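Local coordinates for heme oxygenase (Chlamydomonas reinhardtii, PDB 4RAJ), which probably degrades heme oxidatively to biliverdin, carbon monoxide and iron, as heme oxygenases do, at residues D81-R95 / P137-M151. Sequence-based numbering, arbitrary orientation.
Sequences DVSKFKDVLKGGLYR and PALLLAHVYTQHLAM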
ATOM      1  N   ASP A  81       7.411  -0.005  19.547  1.00 32.05           N
ATOM      2  CA  ASP A  81       6.139   0.419  18.984  1.00 29.11           C
ATOM      3  C   ASP A  81       5.617  -0.568  17.941  1.00 31.29           C
ATOM      4  O   ASP A  81       4.465  -1.007  18.005  1.00 31.58           O
ATOM      5  CB  ASP A  81       6.272   1.809  18.362  1.00 23.97           C
ATOM      6  CG  ASP A  81       6.616   2.874  19.387  1.00 35.62           C
ATOM      7  OD1 ASP A  81       5.896   2.982  20.399  1.00 37.46           O
ATOM      8  OD2 ASP A  81       7.616   3.589  19.186  1.00 40.52           O
ATOM      9  N   VAL A  82       6.460  -0.914  16.973  1.00 30.13           N
ATOM     10  CA  VAL A  82       6.017  -1.808  15.910  1.00 30.72           C
ATOM     11  C   VAL A  82       5.684  -3.190  16.489  1.00 33.63           C
ATOM     12  O   VAL A  82       4.720  -3.825  16.070  1.00 36.02           O
ATOM     13  CB  VAL A  82       7.070  -1.921  14.791  1.00 27.18           C
ATOM     14  CG1 VAL A  82       6.576  -2.832  13.673  1.00 22.68           C
ATOM     15  CG2 VAL A  82       7.382  -0.541  14.233  1.00 26.95           C
ATOM     16  N   SER A  83       6.450  -3.634  17.484  1.00 37.31           N
ATOM     17  CA  SER A  83       6.196  -4.937  18.084  1.00 36.00           C
ATOM     18  C   SER A  83       4.812  -5.013  18.715  1.00 33.71           C
ATOM     19  O   SER A  83       4.199  -6.079  18.737  1.00 36.64           O
ATOM     20  CB  SER A  83       7.261  -5.277  19.118  1.00 38.56           C
ATOM     21  OG  SER A  83       8.516  -5.419  18.484  1.00 38.46           O
ATOM     22  N   LYS A  84       4.304  -3.885  19.197  1.00 33.85           N
ATOM     23  CA  LYS A  84       2.964  -3.868  19.766  1.00 34.47           C
ATOM     24  C   LYS A  84       1.918  -4.235  18.725  1.00 38.75           C
ATOM     25  O   LYS A  84       0.835  -4.695  19.071  1.00 34.33           O
ATOM     26  CB  LYS A  84       2.651  -2.500  20.376  1.00 34.62           C
ATOM     27  CG  LYS A  84       3.449  -2.209  21.637  1.00 37.66           C
ATOM     28  CD  LYS A  84       3.122  -0.833  22.201  1.00 49.11           C
ATOM     29  CE  LYS A  84       3.838  -0.581  23.523  1.00 54.73           C
ATOM     30  NZ  LYS A  84       3.363  -1.490  24.593  1.00 59.94           N
ATOM     31  N   PHE A  85       2.260  -4.050  17.450  1.00 37.20           N
ATOM     32  CA  PHE A  85       1.332  -4.260  16.342  1.00 27.76           C
ATOM     33  C   PHE A  85       1.553  -5.596  15.628  1.00 29.17           C
ATOM     34  O   PHE A  85       0.894  -5.878  14.631  1.00 27.71           O
ATOM     35  CB  PHE A  85       1.458  -3.117  15.315  1.00 24.81           C
ATOM     36  CG  PHE A  85       0.869  -1.809  15.782  1.00 27.60           C
ATOM     37  CD1 PHE A  85       1.520  -1.034  16.733  1.00 32.12           C
ATOM     38  CD2 PHE A  85      -0.343  -1.364  15.274  1.00 30.56           C
ATOM     39  CE1 PHE A  85       0.971   0.169  17.179  1.00 29.02           C
ATOM     40  CE2 PHE A  85      -0.895  -0.166  15.701  1.00 32.41           C
ATOM     41  CZ  PHE A  85      -0.231   0.610  16.656  1.00 32.18           C
ATOM     42  N   LYS A  86       2.485  -6.400  16.128  1.00 30.06           N
ATOM     43  CA  LYS A  86       2.839  -7.660  15.469  1.00 32.54           C
ATOM     44  C   LYS A  86       1.627  -8.509  15.073  1.00 32.27           C
ATOM     45  O   LYS A  86       1.547  -8.984  13.940  1.00 30.20           O
ATOM     46  CB  LYS A  86       3.771  -8.483  16.362  1.00 33.41           C
ATOM     47  CG  LYS A  86       4.121  -9.851  15.790  1.00 37.74           C
ATOM     48  CD  LYS A  86       5.525 -10.261  16.203  1.00 50.21           C
ATOM     49  CE  LYS A  86       5.866 -11.663  15.734  1.00 64.41           C
ATOM     50  NZ  LYS A  86       7.307 -11.971  15.963  1.00 71.16           N
ATOM     51  N   ASP A  87       0.671  -8.689  15.980  1.00 31.25           N
ATOM     52  CA  ASP A  87      -0.478  -9.544  15.658  1.00 33.69           C
ATOM     53  C   ASP A  87      -1.344  -8.989  14.511  1.00 28.67           C
ATOM     54  O   ASP A  87      -1.804  -9.753  13.660  1.00 33.52           O
ATOM     55  CB  ASP A  87      -1.340  -9.774  16.898  1.00 44.70           C
ATOM     56  CG  ASP A  87      -0.634 -10.615  17.956  1.00 50.30           C
ATOM     57  OD1 ASP A  87       0.347 -11.316  17.617  1.00 48.38           O
ATOM     58  OD2 ASP A  87      -1.070 -10.577  19.125  1.00 52.93           O
ATOM     59  N   VAL A  88      -1.541  -7.672  14.469  1.00 32.50           N
ATOM     60  CA  VAL A  88      -2.380  -7.078  13.428  1.00 32.97           C
ATOM     61  C   VAL A  88      -1.606  -6.941  12.104  1.00 35.96           C
ATOM     62  O   VAL A  88      -2.193  -6.963  11.024  1.00 41.91           O
ATOM     63  CB  VAL A  88      -2.957  -5.690  13.866  1.00 37.49           C
ATOM     64  CG1 VAL A  88      -3.863  -5.842  15.094  1.00 39.80           C
ATOM     65  CG2 VAL A  88      -1.858  -4.681  14.152  1.00 29.54           C
ATOM     66  N   LEU A  89      -0.283  -6.847  12.185  1.00 25.75           N
ATOM     67  CA  LEU A  89       0.540  -6.744  10.976  1.00 20.33           C
ATOM     68  C   LEU A  89       0.767  -8.086  10.291  1.00 24.76           C
ATOM     69  O   LEU A  89       0.716  -8.194   9.064  1.00 26.40           O
ATOM     70  CB  LEU A  89       1.906  -6.123  11.307  1.00 24.13           C
ATOM     71  CG  LEU A  89       1.938  -4.653  11.693  1.00 26.59           C
ATOM     72  CD1 LEU A  89       3.343  -4.259  12.159  1.00 27.23           C
ATOM     73  CD2 LEU A  89       1.519  -3.800  10.515  1.00 24.26           C
ATOM     74  N   LYS A  90       1.036  -9.108  11.094  1.00 24.27           N
ATOM     75  CA  LYS A  90       1.475 -10.385  10.570  1.00 27.01           C
ATOM     76  C   LYS A  90       0.321 -11.367  10.423  1.00 30.97           C
ATOM     77  O   LYS A  90       0.548 -12.553  10.240  1.00 34.24           O
ATOM     78  CB  LYS A  90       2.561 -10.976  11.473  1.00 29.26           C
ATOM     79  CG  LYS A  90       3.735 -10.024  11.735  1.00 33.82           C
ATOM     80  CD  LYS A  90       4.521  -9.722  10.469  1.00 43.86           C
ATOM     81  CE  LYS A  90       5.082 -10.982   9.848  1.00 44.64           C
ATOM     82  NZ  LYS A  90       5.991 -10.669   8.714  1.00 48.69           N
ATOM     83  N   GLY A  91      -0.914 -10.874  10.487  1.00 25.61           N
ATOM     84  CA  GLY A  91      -2.065 -11.767  10.463  1.00 27.80           C
ATOM     85  C   GLY A  91      -2.890 -11.713   9.191  1.00 28.89           C
ATOM     86  O   GLY A  91      -4.050 -12.129   9.178  1.00 29.94           O
ATOM     87  N   GLY A  92      -2.295 -11.206   8.118  1.00 23.48           N
ATOM     88  CA  GLY A  92      -2.962 -11.144   6.827  1.00 25.32           C
ATOM     89  C   GLY A  92      -2.928  -9.789   6.135  1.00 23.23           C
ATOM     90  O   GLY A  92      -3.320  -9.672   4.976  1.00 22.27           O
ATOM     91  N   LEU A  93      -2.482  -8.752   6.834  1.00 20.72           N
ATOM     92  CA  LEU A  93      -2.452  -7.434   6.230  1.00 20.57           C
ATOM     93  C   LEU A  93      -1.472  -7.331   5.070  1.00 18.80           C
ATOM     94  O   LEU A  93      -1.722  -6.582   4.118  1.00 19.27           O
ATOM     95  CB  LEU A  93      -2.081  -6.367   7.262  1.00 27.99           C
ATOM     96  CG  LEU A  93      -3.126  -5.458   7.912  1.00 35.94           C
ATOM     97  CD1 LEU A  93      -2.410  -4.300   8.594  1.00 37.43           C
ATOM     98  CD2 LEU A  93      -4.170  -4.941   6.941  1.00 26.03           C
ATOM     99  N   TYR A  94      -0.343  -8.040   5.179  1.00 20.58           N
ATOM    100  CA  TYR A  94       0.749  -7.899   4.218  1.00 18.46           C
ATOM    101  C   TYR A  94       0.293  -8.233   2.791  1.00 19.96           C
ATOM    102  O   TYR A  94      -0.481  -9.176   2.586  1.00 19.05           O
ATOM    103  CB  TYR A  94       1.931  -8.794   4.599  1.00 20.38           C
ATOM    104  CG  TYR A  94       2.876  -8.219   5.643  1.00 21.58           C
ATOM    105  CD1 TYR A  94       2.476  -7.208   6.516  1.00 22.55           C
ATOM    106  CD2 TYR A  94       4.184  -8.688   5.741  1.00 26.91           C
ATOM    107  CE1 TYR A  94       3.361  -6.691   7.472  1.00 25.53           C
ATOM    108  CE2 TYR A  94       5.069  -8.181   6.688  1.00 28.94           C
ATOM    109  CZ  TYR A  94       4.652  -7.190   7.555  1.00 31.00           C
ATOM    110  OH  TYR A  94       5.548  -6.693   8.497  1.00 30.24           O
ATOM    111  N   ARG A  95       0.819  -7.476   1.826  1.00 17.75           N
ATOM    112  CA  ARG A  95       0.381  -7.502   0.437  1.00 20.06           C
ATOM    113  C   ARG A  95       1.455  -7.930  -0.568  1.00 18.10           C
ATOM    114  O   ARG A  95       1.111  -8.296  -1.686  1.00 19.35           O
ATOM    115  CB  ARG A  95      -0.118  -6.104  -0.003  1.00 17.32           C
ATOM    116  CG  ARG A  95      -1.352  -5.570   0.716  1.00 17.33           C
ATOM    117  CD  ARG A  95      -2.594  -6.421   0.358  1.00 16.13           C
ATOM    118  NE  ARG A  95      -2.758  -7.545   1.279  1.00 18.97           N
ATOM    119  CZ  ARG A  95      -3.542  -8.603   1.049  1.00 20.18           C
ATOM    120  NH1 ARG A  95      -4.232  -8.684  -0.081  1.00 20.80           N
ATOM    121  NH2 ARG A  95      -3.628  -9.588   1.948  1.00 19.22           N
ATOM    122  N   PRO A 137      11.157   3.701  13.403  1.00 30.91           N
ATOM    123  CA  PRO A 137      10.249   2.671  12.892  1.00 32.73           C
ATOM    124  C   PRO A 137       8.781   2.916  13.222  1.00 30.04           C
ATOM    125  O   PRO A 137       7.946   2.463  12.460  1.00 26.85           O
ATOM    126  CB  PRO A 137      10.752   1.391  13.568  1.00 33.08           C
ATOM    127  CG  PRO A 137      12.163   1.693  13.960  1.00 39.07           C
ATOM    128  CD  PRO A 137      12.173   3.142  14.313  1.00 32.94           C
ATOM    129  N   ALA A 138       8.457   3.612  14.307  1.00 23.79           N
ATOM    130  CA  ALA A 138       7.049   3.875  14.603  1.00 27.53           C
ATOM    131  C   ALA A 138       6.318   4.603  13.453  1.00 23.00           C
ATOM    132  O   ALA A 138       5.114   4.394  13.254  1.00 23.09           O
ATOM    133  CB  ALA A 138       6.922   4.680  15.903  1.00 25.80           C
ATOM    134  N   LEU A 139       7.041   5.443  12.705  1.00 23.06           N
ATOM    135  CA  LEU A 139       6.443   6.237  11.629  1.00 21.46           C
ATOM    136  C   LEU A 139       5.991   5.357  10.454  1.00 21.13           C
ATOM    137  O   LEU A 139       5.166   5.775   9.639  1.00 23.91           O
ATOM    138  CB  LEU A 139       7.423   7.319  11.129  1.00 20.64           C
ATOM    139  CG  LEU A 139       7.798   8.386  12.172  1.00 28.15           C
ATOM    140  CD1 LEU A 139       8.615   9.566  11.580  1.00 25.06           C
ATOM    141  CD2 LEU A 139       6.545   8.899  12.877  1.00 27.81           C
ATOM    142  N   LEU A 140       6.538   4.148  10.378  1.00 23.16           N
ATOM    143  CA  LEU A 140       6.087   3.152   9.402  1.00 19.70           C
ATOM    144  C   LEU A 140       4.602   2.828   9.581  1.00 21.97           C
ATOM    145  O   LEU A 140       3.905   2.466   8.620  1.00 19.02           O
ATOM    146  CB  LEU A 140       6.913   1.865   9.533  1.00 20.19           C
ATOM    147  CG  LEU A 140       8.380   1.914   9.098  1.00 22.89           C
ATOM    148  CD1 LEU A 140       9.107   0.588   9.454  1.00 19.49           C
ATOM    149  CD2 LEU A 140       8.470   2.232   7.609  1.00 25.30           C
ATOM    150  N   LEU A 141       4.104   2.972  10.807  1.00 20.94           N
ATOM    151  CA  LEU A 141       2.716   2.613  11.089  1.00 19.80           C
ATOM    152  C   LEU A 141       1.741   3.571  10.418  1.00 22.95           C
ATOM    153  O   LEU A 141       0.616   3.185  10.093  1.00 21.92           O
ATOM    154  CB  LEU A 141       2.471   2.553  12.609  1.00 22.91           C
ATOM    155  CG  LEU A 141       3.232   1.483  13.404  1.00 24.63           C
ATOM    156  CD1 LEU A 141       3.094   1.745  14.905  1.00 26.10           C
ATOM    157  CD2 LEU A 141       2.748   0.074  13.079  1.00 23.81           C
ATOM    158  N   ALA A 142       2.182   4.808  10.171  1.00 18.28           N
ATOM    159  CA  ALA A 142       1.389   5.763   9.419  1.00 20.43           C
ATOM    160  C   ALA A 142       1.280   5.324   7.975  1.00 23.04           C
ATOM    161  O   ALA A 142       0.255   5.552   7.329  1.00 23.41           O
ATOM    162  CB  ALA A 142       2.003   7.174   9.506  1.00 23.01           C
ATOM    163  N   HIS A 143       2.332   4.696   7.459  1.00 17.78           N
ATOM    164  CA  HIS A 143       2.268   4.214   6.090  1.00 17.01           C
ATOM    165  C   HIS A 143       1.465   2.929   5.949  1.00 19.05           C
ATOM    166  O   HIS A 143       0.848   2.695   4.904  1.00 21.98           O
ATOM    167  CB  HIS A 143       3.660   4.025   5.491  1.00 22.15           C
ATOM    168  CG  HIS A 143       4.434   5.297   5.364  1.00 31.21           C
ATOM    169  ND1 HIS A 143       5.054   5.659   4.189  1.00 38.14           N
ATOM    170  CD2 HIS A 143       4.825   6.205   6.288  1.00 38.09           C
ATOM    171  CE1 HIS A 143       5.674   6.812   4.361  1.00 37.57           C
ATOM    172  NE2 HIS A 143       5.570   7.154   5.633  1.00 27.82           N
ATOM    173  N   VAL A 144       1.470   2.110   6.987  1.00 18.86           N
ATOM    174  CA  VAL A 144       0.561   0.973   7.041  1.00 19.39           C
ATOM    175  C   VAL A 144      -0.876   1.473   7.007  1.00 26.54           C
ATOM    176  O   VAL A 144      -1.712   0.949   6.269  1.00 23.25           O
ATOM    177  CB  VAL A 144       0.777   0.133   8.313  1.00 24.80           C
ATOM    178  CG1 VAL A 144      -0.307  -0.954   8.436  1.00 21.25           C
ATOM    179  CG2 VAL A 144       2.162  -0.484   8.306  1.00 20.45           C
ATOM    180  N   TYR A 145      -1.156   2.506   7.802  1.00 22.43           N
ATOM    181  CA  TYR A 145      -2.510   3.043   7.896  1.00 26.23           C
ATOM    182  C   TYR A 145      -3.016   3.471   6.521  1.00 23.61           C
ATOM    183  O   TYR A 145      -4.152   3.162   6.137  1.00 25.54           O
ATOM    184  CB  TYR A 145      -2.570   4.223   8.890  1.00 24.59           C
ATOM    185  CG  TYR A 145      -3.942   4.856   8.971  1.00 26.66           C
ATOM    186  CD1 TYR A 145      -5.016   4.153   9.500  1.00 36.03           C
ATOM    187  CD2 TYR A 145      -4.165   6.156   8.534  1.00 29.53           C
ATOM    188  CE1 TYR A 145      -6.282   4.717   9.577  1.00 37.41           C
ATOM    189  CE2 TYR A 145      -5.433   6.735   8.614  1.00 32.99           C
ATOM    190  CZ  TYR A 145      -6.487   6.005   9.137  1.00 36.66           C
ATOM    191  OH  TYR A 145      -7.749   6.555   9.222  1.00 36.92           O
ATOM    192  N   THR A 146      -2.142   4.132   5.769  1.00 18.32           N
ATOM    193  CA  THR A 146      -2.459   4.653   4.448  1.00 19.67           C
ATOM    194  C   THR A 146      -2.537   3.589   3.356  1.00 22.33           C
ATOM    195  O   THR A 146      -3.491   3.557   2.583  1.00 23.96           O
ATOM    196  CB  THR A 146      -1.410   5.682   4.005  1.00 22.53           C
ATOM    197  OG1 THR A 146      -1.235   6.672   5.039  1.00 29.50           O
ATOM    198  CG2 THR A 146      -1.833   6.360   2.705  1.00 24.64           C
ATOM    199  N   GLN A 147      -1.510   2.745   3.298  1.00 17.52           N
ATOM    200  CA  GLN A 147      -1.315   1.789   2.207  1.00 20.90           C
ATOM    201  C   GLN A 147      -2.089   0.500   2.419  1.00 22.91           C
ATOM    202  O   GLN A 147      -2.879   0.089   1.576  1.00 19.73           O
ATOM    203  CB  GLN A 147       0.175   1.461   2.052  1.00 16.32           C
ATOM    204  CG  GLN A 147       1.097   2.698   1.852  1.00 18.10           C
ATOM    205  CD  GLN A 147       0.988   3.287   0.466  1.00 21.04           C
ATOM    206  OE1 GLN A 147       0.088   2.941  -0.296  1.00 23.35           O
ATOM    207  NE2 GLN A 147       1.921   4.181   0.116  1.00 21.37           N
ATOM    208  N   HIS A 148      -1.852  -0.155   3.546  1.00 19.57           N
ATOM    209  CA  HIS A 148      -2.446  -1.472   3.740  1.00 19.06           C
ATOM    210  C   HIS A 148      -3.947  -1.424   3.928  1.00 23.91           C
ATOM    211  O   HIS A 148      -4.657  -2.332   3.513  1.00 23.13           O
ATOM    212  CB  HIS A 148      -1.805  -2.164   4.932  1.00 19.02           C
ATOM    213  CG  HIS A 148      -0.425  -2.645   4.657  1.00 17.91           C
ATOM    214  ND1 HIS A 148       0.688  -1.850   4.831  1.00 17.76           N
ATOM    215  CD2 HIS A 148       0.027  -3.842   4.211  1.00 18.31           C
ATOM    216  CE1 HIS A 148       1.769  -2.542   4.511  1.00 24.20           C
ATOM    217  NE2 HIS A 148       1.396  -3.750   4.127  1.00 20.37           N
ATOM    218  N   LEU A 149      -4.438  -0.368   4.556  1.00 23.00           N
ATOM    219  CA  LEU A 149      -5.860  -0.321   4.866  1.00 25.55           C
ATOM    220  C   LEU A 149      -6.667   0.055   3.619  1.00 32.09           C
ATOM    221  O   LEU A 149      -7.814  -0.366   3.460  1.00 35.42           O
ATOM    222  CB  LEU A 149      -6.123   0.645   6.032  1.00 24.72           C
ATOM    223  CG  LEU A 149      -6.156  -0.031   7.415  1.00 33.39           C
ATOM    224  CD1 LEU A 149      -4.908  -0.854   7.699  1.00 28.62           C
ATOM    225  CD2 LEU A 149      -6.383   0.978   8.535  1.00 37.29           C
ATOM    226  N   ALA A 150      -6.054   0.799   2.709  1.00 26.41           N
ATOM    227  CA  ALA A 150      -6.712   1.117   1.440  1.00 23.71           C
ATOM    228  C   ALA A 150      -6.853  -0.134   0.570  1.00 31.55           C
ATOM    229  O   ALA A 150      -7.877  -0.316  -0.095  1.00 28.94           O
ATOM    230  CB  ALA A 150      -5.951   2.213   0.698  1.00 25.34           C
ATOM    231  N   MET A 151      -5.841  -1.008   0.588  1.00 24.49           N
ATOM    232  CA  MET A 151      -5.925  -2.270  -0.158  1.00 26.98           C
ATOM    233  C   MET A 151      -7.095  -3.118   0.319  1.00 28.07           C
ATOM    234  O   MET A 151      -7.761  -3.798  -0.486  1.00 25.48           O
ATOM    235  CB  MET A 151      -4.617  -3.052  -0.030  1.00 22.97           C
ATOM    236  CG  MET A 151      -3.447  -2.297  -0.661  1.00 24.55           C
ATOM    237  SD  MET A 151      -3.634  -2.215  -2.461  1.00 30.70           S
ATOM    238  CE  MET A 151      -3.643  -3.978  -2.764  1.00 37.96           C
TER
HETATM  239  O   HOH W   1      -3.892  -4.991   3.352  1.00 19.95           O
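Leu141 meets Phe85 with both of its methyls: CD1 lies over one ring face, 3.9 Å from the ring centroid and displaced toward CE1, a CH-pi contact, while CD2 sits 3.8 Å from Phe85 CG. At this end, too, Val82 CG2 meets Pro137 and Asp81 lies against Ala138 CB. Further along helix 140-151, Val144 presents CG1 to two leucines at once, Leu89 CD2 and Leu93 CD1, each 4.0 Å away. His148 continues this row. Its CB packs against Leu93 CD2, and Leu93 O lies in the plane of the His148 ring at its edge, 3.3 Å from His148 CD2; NE2 is hydrogen-bonded to Glu68 of helix 50-76, whose carboxylate also accepts from the backbone N of Arg95. A water donates to both Leu93 O and His148 O, tying the loop to the helix backbone.

Arg95 closes this end. From CB, the first torsion sets CG anti to the carbonyl carbon (chi1 -64°), where it touches both Met151 CG and His148 CD2; CD rests 3.9 Å from Met151 CB, with Met151 CE also nearby. Bends at chi2 (-67°) and chi3 (89°) then fold the chain back over its own loop. There NE donates to Leu93 O from above the carbonyl plane (3.2 Å) and weakly to Tyr94 O, NH2 approaches Gly92 O almost end-on at 3.0 Å, and NH1 turns to the carbonyl of Asp178. A leucine in its place would probably leave the carbonyls of Gly92 and Asp178 without these donors, Leu93 O with just the water, and the 92-95 turn freer to move.

Together the contacts seat the 81-95 connection on helix 140-151 and the residues leading into it, within the compact all-helical heme oxygenase fold; the same helix supplies Thr146, Gln147 and Ala150 to the pocket holding a polyether molecule in this heme-free structure.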